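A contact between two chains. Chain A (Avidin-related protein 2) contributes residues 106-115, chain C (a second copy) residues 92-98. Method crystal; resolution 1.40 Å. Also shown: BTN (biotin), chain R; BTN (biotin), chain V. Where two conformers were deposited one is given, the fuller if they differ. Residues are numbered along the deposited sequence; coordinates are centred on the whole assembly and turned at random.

Chain A, residues 106-115: DISDDWIATR
Chain C 92-98: EVLKTKW

What backbone shapes meet here? Chain A brings a 3-10 segment that starts at I107(A), with phi/psi near -55/-30 at I107(A), D110(A) and W111(A), and then a strand from T114(A). Its turns are tied by i to i+3 bonds: D109(A) N to D106(A) O at 2.9 Å, D110(A) N to I107(A) O at 3.0 Å, and A113(A) N to D110(A) O at 3.1 Å. S108(A) N also donates to D106(A) OD1, 3.1 Å away, with D106(A) in t. Chain C is extended throughout, so V93(C), K95(C) and K97(C) direct CA-to-CB toward chain A while L94(C) and T96(C) direct theirs away. The register runs from D110(A) beside K95(C), CA to CA 7.5 Å, to T114(A) beside K97(C), CA to CA 7.7 Å.

How does the aliphatic end pack? I107(A) is t at chi1 and t at chi2, an extended side chain that carries CD1 out to chain C. I107(A) CD1 lies 4.3 Å from V93(C) CB and 4.2 Å from K95(C) CD. V93(C), chi1 178°, offers a compact branched surface, and the lysine contributes its methylenes, so carbon meets carbon despite the charge at the lysine's tip.

Why does K95(C) not form a salt bridge with D110(A)? The lysine folds through m, m, m before a final t, which leaves K95(C) NZ 4.6 Å from D110(A) OD2, beyond salt-bridge range although the opposite charges remain neighbours. The closer approach is D110(A) OD1 to K95(C) CB, 3.3 Å. D110(A) is buried, with chi1 t and chi2 69°, and its OD1 is hydrogen-bonded elsewhere in the structure, as is K95(C) NZ.

What does the long reach of K97(C) achieve? After chi1 m, its remaining torsions are all t, and this nearly straight chain passes T114(A), with K97(C) CD 3.6 Å from T114(A) OG1. K97(C) NZ ends 4.0 Å from W111(A) O. One water joins the two chains: it accepts from K97(C) NZ at 2.7 Å, donates to D110(A) O at 2.7 Å, and hydrogen-bonds T114(A) OG1 at 2.8 Å. T114(A), chi1 -51° (m), thus places its hydroxyl within reach of that water. No direct hydrogen bond crosses between the stretches, which together bury 320 Å², with K97(C) covered most.

Where do the tryptophans go? W111(A), chi1 72° (p) and chi2 -85°, points CA-to-CB away from chain C; its CE3 is 3.8 Å from C4 of biotin V. W98(C), chi1 55° (p), has biotin R over one ring face, CE2 to C6 3.3 Å.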

# COMPACT_ATOMS: atom_id res chain seq x y z
N ASP A 106 12.17 -18.15 -1.08
CA ASP A 106 12.65 -18.19 0.30
C ASP A 106 11.94 -17.09 1.08
O ASP A 106 11.75 -15.97 0.58
CB ASP A 106 14.17 -18.03 0.30
CG ASP A 106 14.80 -17.85 1.69
OD1 ASP A 106 14.24 -18.20 2.77
OD2 ASP A 106 15.93 -17.33 1.68
N ILE A 107 11.51 -17.44 2.28
CA ILE A 107 10.84 -16.53 3.17
C ILE A 107 11.67 -15.27 3.40
O ILE A 107 11.11 -14.20 3.63
CB ILE A 107 10.45 -17.24 4.49
CG1 ILE A 107 9.45 -16.43 5.29
CG2 ILE A 107 11.68 -17.58 5.35
CD1 ILE A 107 8.69 -17.23 6.32
N SER A 108 12.99 -15.38 3.30
CA SER A 108 13.84 -14.21 3.53
C SER A 108 13.73 -13.13 2.45
O SER A 108 14.14 -11.98 2.66
CB SER A 108 15.29 -14.62 3.76
OG SER A 108 15.79 -15.24 2.60
N ASP A 109 13.15 -13.49 1.30
CA ASP A 109 12.92 -12.54 0.24
C ASP A 109 11.51 -11.97 0.26
O ASP A 109 11.14 -11.24 -0.66
CB ASP A 109 13.18 -13.22 -1.11
CG ASP A 109 14.67 -13.56 -1.31
OD1 ASP A 109 15.54 -12.77 -0.88
OD2 ASP A 109 14.94 -14.63 -1.89
N ASP A 110 10.73 -12.28 1.31
CA ASP A 110 9.31 -11.84 1.34
C ASP A 110 9.16 -10.32 1.13
O ASP A 110 8.18 -9.88 0.52
CB ASP A 110 8.70 -12.21 2.69
CG ASP A 110 7.23 -12.00 2.73
OD1 ASP A 110 6.52 -12.75 2.06
OD2 ASP A 110 6.75 -11.05 3.41
N TRP A 111 10.08 -9.51 1.65
CA TRP A 111 10.00 -8.05 1.62
C TRP A 111 9.80 -7.53 0.20
O TRP A 111 9.20 -6.49 0.02
CB TRP A 111 11.28 -7.41 2.22
CG TRP A 111 12.46 -7.57 1.34
CD1 TRP A 111 13.29 -8.65 1.27
CD2 TRP A 111 12.88 -6.68 0.30
NE1 TRP A 111 14.21 -8.48 0.26
CE2 TRP A 111 13.99 -7.28 -0.35
CE3 TRP A 111 12.44 -5.44 -0.15
CZ2 TRP A 111 14.67 -6.66 -1.39
CZ3 TRP A 111 13.12 -4.82 -1.22
CH2 TRP A 111 14.22 -5.44 -1.83
N ILE A 112 10.27 -8.25 -0.81
CA ILE A 112 10.29 -7.73 -2.18
C ILE A 112 8.99 -8.02 -2.97
O ILE A 112 8.81 -7.51 -4.09
CB ILE A 112 11.49 -8.36 -2.96
CG1 ILE A 112 11.99 -7.39 -4.03
CG2 ILE A 112 11.13 -9.69 -3.54
CD1 ILE A 112 13.27 -7.89 -4.77
N ALA A 113 8.11 -8.85 -2.40
CA ALA A 113 7.10 -9.59 -3.16
C ALA A 113 5.77 -8.92 -3.37
O ALA A 113 4.94 -9.51 -4.05
CB ALA A 113 6.92 -10.96 -2.53
N THR A 114 5.51 -7.74 -2.81
CA THR A 114 4.17 -7.15 -2.93
C THR A 114 4.16 -5.77 -3.57
O THR A 114 4.65 -4.81 -3.00
CB THR A 114 3.44 -7.12 -1.57
OG1 THR A 114 3.49 -8.43 -0.97
CG2 THR A 114 2.00 -6.72 -1.77
N ARG A 115 3.60 -5.70 -4.78
CA ARG A 115 3.35 -4.45 -5.43
C ARG A 115 2.01 -3.87 -5.03
O ARG A 115 1.06 -4.62 -4.74
CB ARG A 115 3.23 -4.65 -6.95
CG ARG A 115 4.42 -4.97 -7.70
CD ARG A 115 4.06 -4.86 -9.22
NE ARG A 115 5.23 -5.33 -9.87
CZ ARG A 115 5.32 -6.40 -10.63
NH1 ARG A 115 4.25 -7.12 -10.95
NH2 ARG A 115 6.51 -6.70 -11.10
N GLU C 92 4.53 -23.99 8.72
CA GLU C 92 3.95 -23.14 7.71
C GLU C 92 3.74 -21.72 8.24
O GLU C 92 3.28 -21.54 9.37
CB GLU C 92 2.60 -23.68 7.35
CG GLU C 92 2.64 -25.06 6.73
CD GLU C 92 1.35 -25.81 6.96
OE1 GLU C 92 0.62 -26.04 5.98
OE2 GLU C 92 1.03 -26.11 8.15
N VAL C 93 4.06 -20.73 7.44
CA VAL C 93 3.76 -19.34 7.80
C VAL C 93 3.12 -18.67 6.61
O VAL C 93 3.60 -18.84 5.47
CB VAL C 93 5.01 -18.58 8.14
CG1 VAL C 93 4.70 -17.07 8.47
CG2 VAL C 93 5.74 -19.22 9.30
N LEU C 94 2.01 -17.98 6.84
CA LEU C 94 1.41 -17.20 5.78
C LEU C 94 1.90 -15.77 5.96
O LEU C 94 1.63 -15.17 6.98
CB LEU C 94 -0.12 -17.20 5.86
CG LEU C 94 -0.87 -18.52 6.02
CD1 LEU C 94 -2.35 -18.30 5.96
CD2 LEU C 94 -0.39 -19.51 4.92
N LYS C 95 2.67 -15.25 5.00
CA LYS C 95 3.12 -13.87 5.00
C LYS C 95 2.17 -13.11 4.13
O LYS C 95 2.10 -13.39 2.93
CB LYS C 95 4.54 -13.74 4.46
CG LYS C 95 5.61 -14.53 5.17
CD LYS C 95 5.96 -14.00 6.53
CE LYS C 95 6.66 -12.65 6.47
NZ LYS C 95 7.14 -12.20 7.83
N THR C 96 1.43 -12.17 4.72
CA THR C 96 0.39 -11.43 4.04
C THR C 96 0.55 -9.92 4.19
O THR C 96 1.12 -9.40 5.19
CB THR C 96 -1.06 -11.83 4.49
OG1 THR C 96 -1.39 -11.24 5.75
CG2 THR C 96 -1.21 -13.33 4.58
N LYS C 97 0.01 -9.23 3.19
CA LYS C 97 -0.30 -7.79 3.25
C LYS C 97 -1.78 -7.64 2.95
O LYS C 97 -2.38 -8.47 2.28
CB LYS C 97 0.61 -7.02 2.27
CG LYS C 97 2.06 -7.09 2.81
CD LYS C 97 3.16 -6.56 2.03
CE LYS C 97 4.45 -6.62 2.84
NZ LYS C 97 5.66 -6.41 1.97
N TRP C 98 -2.35 -6.54 3.45
CA TRP C 98 -3.74 -6.32 3.31
C TRP C 98 -4.05 -4.86 3.00
O TRP C 98 -3.24 -3.96 3.25
CB TRP C 98 -4.48 -6.77 4.61
CG TRP C 98 -4.02 -6.17 5.93
CD1 TRP C 98 -3.26 -6.79 6.87
CD2 TRP C 98 -4.31 -4.86 6.42
NE1 TRP C 98 -3.09 -5.96 7.95
CE2 TRP C 98 -3.73 -4.77 7.71
CE3 TRP C 98 -5.10 -3.80 5.96
CZ2 TRP C 98 -3.84 -3.59 8.49
CZ3 TRP C 98 -5.21 -2.66 6.76
CH2 TRP C 98 -4.59 -2.57 7.99
C11 BTN R . -13.77 -2.80 10.72
O11 BTN R . -12.92 -2.30 11.51
O12 BTN R . -14.79 -2.17 10.30
C10 BTN R . -13.59 -4.19 10.20
C9 BTN R . -12.43 -4.93 10.81
C8 BTN R . -11.04 -4.66 10.19
C7 BTN R . -9.92 -5.53 10.76
C2 BTN R . -8.58 -5.40 10.02
S1 BTN R . -8.42 -6.23 8.51
C6 BTN R . -6.65 -5.93 8.56
C5 BTN R . -6.22 -6.15 9.99
N1 BTN R . -5.85 -7.52 10.22
C3 BTN R . -6.74 -8.05 11.09
O3 BTN R . -6.63 -9.32 11.51
N2 BTN R . -7.66 -7.20 11.46
C4 BTN R . -7.42 -5.89 10.90
C11 BTN V . 17.20 -1.25 -4.39
O11 BTN V . 16.76 -2.40 -4.17
O12 BTN V . 17.59 -0.87 -5.55
C10 BTN V . 17.28 -0.24 -3.26
C9 BTN V . 17.21 -0.84 -1.84
C8 BTN V . 15.78 -1.12 -1.34
C7 BTN V . 15.77 -1.68 0.10
C2 BTN V . 14.33 -1.73 0.66
S1 BTN V . 13.66 -0.24 1.22
C6 BTN V . 12.33 -1.16 2.03
C5 BTN V . 12.94 -2.41 2.66
N1 BTN V . 13.44 -2.11 3.98
C3 BTN V . 14.74 -2.22 4.04
O3 BTN V . 15.48 -2.05 5.15
N2 BTN V . 15.23 -2.57 2.82
C4 BTN V . 14.18 -2.72 1.84
O HOH W 1 5.71 -8.79 0.69